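Local coordinates for protein bacteriocin (Streptococcus pyogenes, PDB 2FU2) that is a bacteriocin-like immunity protein, named pyogenecin immunity protein, and probably protects the producing streptococcus from its own or related bacteriocins, at residues S52-N55 and Q56-T60; F63-P66 and K67-D71. All coordinates share one frame; numbering follows the deposited sequence.

Contact 1: residues S52-N55 and Q56-T60; sequences SLIN and QYILT
Ser-52 opens this stretch of helix by offering its carbonyl to Gln-56, whose N lies 3.0 Å from Ser-52 O and is tilted from the carbonyl plane; the seryl OG is hydrogen-bonded to Thr-48 O. Leu-53 O takes the N-H of Tyr-57 at 2.8 Å. The side chain of Leu-53, with CG anti to the backbone N (chi1 178°), brings CD1 to 3.7 Å from Gln-56 OE1, a methyl at a slant to an amide whose oxygen is itself hydrogen-bonded to Tyr-25 OH. At Ile-54 both backbone and side chain take part. Its O receives the N-H of Ile-58 in a nearly straight bond (172°), while its CG2 meets CD1 of Ile-58 at 3.8 Å, the two branched chains crossing at a slant in a classic i to i+4 pair. Asn-55 O closes the series with Leu-59 N at 2.8 Å, and CG of Leu-59 lies 3.3 Å from the same Asn-55 O; the amide OD1 of Asn-55 is hydrogen-bonded to Lys-77 NZ. At the next residue, Gln-56 O is gripped twice, by N and OG1 of Thr-60 from opposite faces of its plane. Within the all-helical fold, helix 44-60 sends Leu-53 against helix 24-40 and Ile-54 against helix 67-78, whereas Tyr-57 packs on helix 18-21, its ring edge-to-face with Phe-26.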
ATOM      1  N   SER A  52       1.276   5.463  -6.274  1.00 28.52           N
ATOM      2  CA  SER A  52       0.977   5.045  -7.621  1.00 30.36           C
ATOM      3  C   SER A  52       0.304   3.684  -7.614  1.00 31.49           C
ATOM      4  O   SER A  52      -0.670   3.500  -8.362  1.00 32.04           O
ATOM      5  CB  SER A  52       2.236   4.948  -8.482  1.00 30.00           C
ATOM      6  OG  SER A  52       2.854   6.232  -8.677  1.00 33.96           O
ATOM      7  N   LEU A  53       0.830   2.737  -6.813  1.00 31.15           N
ATOM      8  CA  LEU A  53       0.252   1.388  -6.770  1.00 31.40           C
ATOM      9  C   LEU A  53      -1.202   1.408  -6.203  1.00 31.52           C
ATOM     10  O   LEU A  53      -2.115   0.817  -6.787  1.00 32.33           O
ATOM     11  CB  LEU A  53       1.173   0.421  -5.997  1.00 31.03           C
ATOM     12  CG  LEU A  53       0.696  -1.012  -5.826  1.00 29.82           C
ATOM     13  CD1 LEU A  53       0.734  -1.724  -7.166  1.00 27.19           C
ATOM     14  CD2 LEU A  53       1.493  -1.793  -4.797  1.00 32.55           C
ATOM     15  N   ILE A  54      -1.428   2.153  -5.121  1.00 31.44           N
ATOM     16  CA  ILE A  54      -2.754   2.250  -4.520  1.00 31.10           C
ATOM     17  C   ILE A  54      -3.723   3.040  -5.390  1.00 30.41           C
ATOM     18  O   ILE A  54      -4.868   2.613  -5.566  1.00 30.82           O
ATOM     19  CB  ILE A  54      -2.702   2.800  -3.052  1.00 31.36           C
ATOM     20  CG1 ILE A  54      -1.799   1.928  -2.172  1.00 33.36           C
ATOM     21  CG2 ILE A  54      -4.085   2.766  -2.442  1.00 31.28           C
ATOM     22  CD1 ILE A  54      -2.358   0.461  -1.979  1.00 33.02           C
ATOM     23  N   ASN A  55      -3.282   4.147  -5.984  1.00 29.38           N
ATOM     24  CA  ASN A  55      -4.147   4.796  -7.011  1.00 30.00           C
ATOM     25  C   ASN A  55      -4.605   3.805  -8.075  1.00 30.78           C
ATOM     26  O   ASN A  55      -5.806   3.762  -8.398  1.00 30.84           O
ATOM     27  CB  ASN A  55      -3.476   5.982  -7.676  1.00 28.15           C
ATOM     28  CG  ASN A  55      -3.202   7.061  -6.712  1.00 29.05           C
ATOM     29  OD1 ASN A  55      -3.740   7.061  -5.597  1.00 28.60           O
ATOM     30  ND2 ASN A  55      -2.379   8.006  -7.107  1.00 29.27           N
ATOM     31  N   GLN A  56      -3.640   3.020  -8.595  1.00 30.97           N
ATOM     32  CA  GLN A  56      -3.864   2.040  -9.622  1.00 32.21           C
ATOM     33  C   GLN A  56      -4.872   1.013  -9.128  1.00 32.07           C
ATOM     34  O   GLN A  56      -5.797   0.670  -9.843  1.00 32.35           O
ATOM     35  CB  GLN A  56      -2.549   1.373  -9.976  1.00 32.67           C
ATOM     36  CG  GLN A  56      -2.675  -0.046 -10.559  1.00 34.94           C
ATOM     37  CD  GLN A  56      -1.353  -0.602 -11.119  1.00 34.23           C
ATOM     38  OE1 GLN A  56      -0.288  -0.478 -10.504  1.00 38.19           O
ATOM     39  NE2 GLN A  56      -1.424  -1.218 -12.270  1.00 34.67           N
ATOM     40  N   TYR A  57      -4.716   0.539  -7.882  1.00 32.16           N
ATOM     41  CA  TYR A  57      -5.680  -0.421  -7.340  1.00 31.50           C
ATOM     42  C   TYR A  57      -7.101   0.210  -7.260  1.00 31.81           C
ATOM     43  O   TYR A  57      -8.140  -0.354  -7.751  1.00 30.22           O
ATOM     44  CB  TYR A  57      -5.240  -0.940  -5.977  1.00 30.90           C
ATOM     45  CG  TYR A  57      -6.148  -1.998  -5.547  1.00 30.75           C
ATOM     46  CD1 TYR A  57      -5.853  -3.319  -5.813  1.00 29.31           C
ATOM     47  CD2 TYR A  57      -7.389  -1.680  -4.971  1.00 33.72           C
ATOM     48  CE1 TYR A  57      -6.767  -4.347  -5.473  1.00 32.76           C
ATOM     49  CE2 TYR A  57      -8.320  -2.688  -4.621  1.00 35.22           C
ATOM     50  CZ  TYR A  57      -7.999  -4.030  -4.876  1.00 34.15           C
ATOM     51  OH  TYR A  57      -8.891  -5.031  -4.553  1.00 33.17           O
ATOM     52  N   ILE A  58      -7.151   1.406  -6.673  1.00 31.45           N
ATOM     53  CA  ILE A  58      -8.481   2.087  -6.488  1.00 31.38           C
ATOM     54  C   ILE A  58      -9.183   2.317  -7.841  1.00 31.95           C
ATOM     55  O   ILE A  58     -10.357   1.946  -8.044  1.00 31.28           O
ATOM     56  CB  ILE A  58      -8.360   3.405  -5.658  1.00 31.06           C
ATOM     57  CG1 ILE A  58      -7.798   3.086  -4.265  1.00 30.23           C
ATOM     58  CG2 ILE A  58      -9.685   4.056  -5.528  1.00 29.97           C
ATOM     59  CD1 ILE A  58      -7.476   4.302  -3.390  1.00 29.31           C
ATOM     60  N   LEU A  59      -8.451   2.901  -8.783  1.00 31.94           N
ATOM     61  CA  LEU A  59      -9.059   3.221 -10.072  1.00 32.14           C
ATOM     62  C   LEU A  59      -9.463   1.921 -10.831  1.00 32.71           C
ATOM     63  O   LEU A  59     -10.493   1.892 -11.523  1.00 32.69           O
ATOM     64  CB  LEU A  59      -8.102   4.070 -10.854  1.00 30.85           C
ATOM     65  CG  LEU A  59      -7.810   5.487 -10.303  1.00 31.48           C
ATOM     66  CD1 LEU A  59      -6.877   6.236 -11.270  1.00 30.25           C
ATOM     67  CD2 LEU A  59      -9.102   6.323 -10.149  1.00 30.75           C
ATOM     68  N   THR A  60      -8.665   0.851 -10.673  1.00 31.80           N
ATOM     69  CA  THR A  60      -8.880  -0.358 -11.434  1.00 31.50           C
ATOM     70  C   THR A  60     -10.171  -0.976 -10.936  1.00 30.94           C
ATOM     71  O   THR A  60     -10.881  -1.612 -11.682  1.00 28.32           O
ATOM     72  CB  THR A  60      -7.687  -1.360 -11.309  1.00 31.40           C
ATOM     73  OG1 THR A  60      -6.525  -0.811 -11.935  1.00 35.50           O
ATOM     74  CG2 THR A  60      -7.970  -2.658 -12.042  1.00 31.81           C
TER

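Contact 2: residues F63-P66 and K67-D71; sequences FDAP and KSIFD
Phe-70 and Ile-69 reach back over the incoming loop because both carry their first side-chain branch beside the backbone N: chi1 is -73° in Phe-70, which sends the ring toward Ala-65 and Phe-63, and -63° in Ile-69, which puts CG1 next to Pro-66 and leaves CG2 for Ala-65. The phenyl ring of Phe-70 presents its edge to two backbone oxygens. Phe-63 O lies in the ring plane, 3.6 Å from Phe-70 CZ, and Ala-65 O stands near that plane, 3.5 Å from Phe-70 CE2, so the weakly positive C-H rim faces the carbonyls. The methyl of Ala-65 divides its contacts between the two side chains, with CB 3.8 Å from Ile-69 CG2 and 4.1 Å from Phe-70 CE2. Pro-66 occupies the N-cap position, where its ring lies side by side with Ile-69, both pointing the same way, and its CD is 3.9 Å from Ile-69 CG1. Its carbonyl begins the helix by accepting the N-H of Ile-69, three residues on, with Pro-66 O 3.0 Å from Ile-69 N; the bond is bent (141°) and the donor sits well above the carbonyl plane. The buried OG of Ser-68 is hydrogen-bonded to Glu-17 OE2. The loop thus leads from helix 44-60 into helix 67-78, with Pro-66 on Val-19 of helix 18-21, while Ile-69 reaches Val-14 of helix 4-15 as well as Ile-54 and Ile-20.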
ATOM      1  N   PHE A  63     -13.289   2.305  -7.266  1.00 35.60           N
ATOM      2  CA  PHE A  63     -13.472   2.817  -5.925  1.00 35.03           C
ATOM      3  C   PHE A  63     -14.110   1.754  -5.028  1.00 35.71           C
ATOM      4  O   PHE A  63     -14.503   2.031  -3.909  1.00 36.03           O
ATOM      5  CB  PHE A  63     -14.228   4.156  -5.966  1.00 34.92           C
ATOM      6  CG  PHE A  63     -13.569   5.154  -6.863  1.00 35.28           C
ATOM      7  CD1 PHE A  63     -12.536   5.951  -6.389  1.00 35.43           C
ATOM      8  CD2 PHE A  63     -13.895   5.220  -8.218  1.00 36.49           C
ATOM      9  CE1 PHE A  63     -11.862   6.832  -7.233  1.00 33.53           C
ATOM     10  CE2 PHE A  63     -13.246   6.104  -9.072  1.00 34.75           C
ATOM     11  CZ  PHE A  63     -12.210   6.917  -8.558  1.00 36.31           C
ATOM     12  N   ASP A  64     -14.160   0.526  -5.517  1.00 36.52           N
ATOM     13  CA  ASP A  64     -14.652  -0.603  -4.724  1.00 37.84           C
ATOM     14  C   ASP A  64     -13.431  -1.335  -4.159  1.00 38.00           C
ATOM     15  O   ASP A  64     -12.917  -2.292  -4.753  1.00 38.85           O
ATOM     16  CB  ASP A  64     -15.531  -1.544  -5.590  1.00 37.42           C
ATOM     17  CG  ASP A  64     -16.218  -2.631  -4.780  1.00 39.83           C
ATOM     18  OD1 ASP A  64     -16.089  -2.638  -3.514  1.00 39.93           O
ATOM     19  OD2 ASP A  64     -16.895  -3.482  -5.423  1.00 39.58           O
ATOM     20  N   ALA A  65     -12.957  -0.852  -3.016  1.00 37.11           N
ATOM     21  CA  ALA A  65     -11.749  -1.368  -2.361  1.00 35.95           C
ATOM     22  C   ALA A  65     -12.054  -1.343  -0.859  1.00 34.62           C
ATOM     23  O   ALA A  65     -12.813  -0.466  -0.390  1.00 33.87           O
ATOM     24  CB  ALA A  65     -10.549  -0.488  -2.683  1.00 34.97           C
ATOM     25  N   PRO A  66     -11.491  -2.311  -0.110  1.00 33.26           N
ATOM     26  CA  PRO A  66     -11.675  -2.397   1.344  1.00 32.13           C
ATOM     27  C   PRO A  66     -11.156  -1.121   2.048  1.00 32.25           C
ATOM     28  O   PRO A  66     -10.292  -0.410   1.477  1.00 31.87           O
ATOM     29  CB  PRO A  66     -10.825  -3.604   1.708  1.00 32.14           C
ATOM     30  CG  PRO A  66     -10.691  -4.381   0.436  1.00 31.99           C
ATOM     31  CD  PRO A  66     -10.639  -3.393  -0.638  1.00 32.11           C
ATOM     32  N   LYS A  67     -11.654  -0.843   3.259  1.00 31.23           N
ATOM     33  CA  LYS A  67     -11.271   0.345   4.007  1.00 31.57           C
ATOM     34  C   LYS A  67      -9.751   0.493   4.087  1.00 31.14           C
ATOM     35  O   LYS A  67      -9.224   1.605   3.946  1.00 29.84           O
ATOM     36  CB  LYS A  67     -11.897   0.356   5.426  1.00 31.91           C
ATOM     37  CG  LYS A  67     -11.550   1.605   6.346  1.00 33.04           C
ATOM     38  CD  LYS A  67     -12.577   1.990   7.482  1.00 33.71           C
ATOM     39  CE  LYS A  67     -12.984   0.800   8.462  1.00 39.56           C
ATOM     40  NZ  LYS A  67     -13.865   1.038   9.756  1.00 36.51           N
ATOM     41  N   SER A  68      -9.055  -0.634   4.303  1.00 30.85           N
ATOM     42  CA  SER A  68      -7.605  -0.590   4.525  1.00 31.09           C
ATOM     43  C   SER A  68      -6.855   0.052   3.363  1.00 29.98           C
ATOM     44  O   SER A  68      -5.838   0.702   3.539  1.00 30.10           O
ATOM     45  CB  SER A  68      -7.059  -1.991   4.804  1.00 31.05           C
ATOM     46  OG  SER A  68      -7.295  -2.868   3.721  1.00 33.34           O
ATOM     47  N   ILE A  69      -7.387  -0.110   2.176  1.00 30.96           N
ATOM     48  CA  ILE A  69      -6.785   0.438   0.946  1.00 31.86           C
ATOM     49  C   ILE A  69      -6.909   1.943   0.979  1.00 31.63           C
ATOM     50  O   ILE A  69      -5.943   2.680   0.757  1.00 31.07           O
ATOM     51  CB  ILE A  69      -7.449  -0.190  -0.271  1.00 32.65           C
ATOM     52  CG1 ILE A  69      -7.152  -1.708  -0.255  1.00 34.81           C
ATOM     53  CG2 ILE A  69      -7.027   0.515  -1.596  1.00 33.52           C
ATOM     54  CD1 ILE A  69      -6.464  -2.276  -1.489  1.00 38.57           C
ATOM     55  N   PHE A  70      -8.087   2.401   1.336  1.00 31.58           N
ATOM     56  CA  PHE A  70      -8.284   3.829   1.505  1.00 32.18           C
ATOM     57  C   PHE A  70      -7.505   4.409   2.667  1.00 32.53           C
ATOM     58  O   PHE A  70      -7.020   5.554   2.573  1.00 32.60           O
ATOM     59  CB  PHE A  70      -9.757   4.149   1.636  1.00 32.82           C
ATOM     60  CG  PHE A  70     -10.525   4.035   0.322  1.00 34.33           C
ATOM     61  CD1 PHE A  70     -10.292   4.940  -0.731  1.00 35.11           C
ATOM     62  CD2 PHE A  70     -11.477   3.013   0.137  1.00 32.83           C
ATOM     63  CE1 PHE A  70     -11.030   4.826  -1.967  1.00 38.49           C
ATOM     64  CE2 PHE A  70     -12.220   2.906  -1.050  1.00 31.59           C
ATOM     65  CZ  PHE A  70     -12.001   3.796  -2.105  1.00 33.49           C
ATOM     66  N   ASP A  71      -7.415   3.650   3.769  1.00 31.41           N
ATOM     67  CA  ASP A  71      -6.600   4.030   4.886  1.00 31.64           C
ATOM     68  C   ASP A  71      -5.106   4.247   4.528  1.00 31.39           C
ATOM     69  O   ASP A  71      -4.565   5.336   4.727  1.00 31.92           O
ATOM     70  CB  ASP A  71      -6.704   2.969   5.981  1.00 32.97           C
ATOM     71  CG  ASP A  71      -8.017   3.018   6.743  1.00 36.12           C
ATOM     72  OD1 ASP A  71      -8.863   3.928   6.548  1.00 41.36           O
ATOM     73  OD2 ASP A  71      -8.201   2.087   7.550  1.00 40.06           O
TER

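From the N terminus, helices 4-15, 18-21 and 24-40 come first, and contact 1 then falls in the C-terminal half of helix 44-60. Contact 2 follows in series, where the connecting loop enters helix 67-78; both are local, so neither closes a long loop and they neither nest nor cross. The chain turns between them, and a probable hydrogen bond from Phe-63 N to Ile-58 O, 3.1 Å, ties the loop to the preceding helix. The two centres are about 10 Å apart, and their apolar faces meet: the Tyr-57 ring packs on both Ala-65 and Ile-69, uniting two consecutive helices of the bundle.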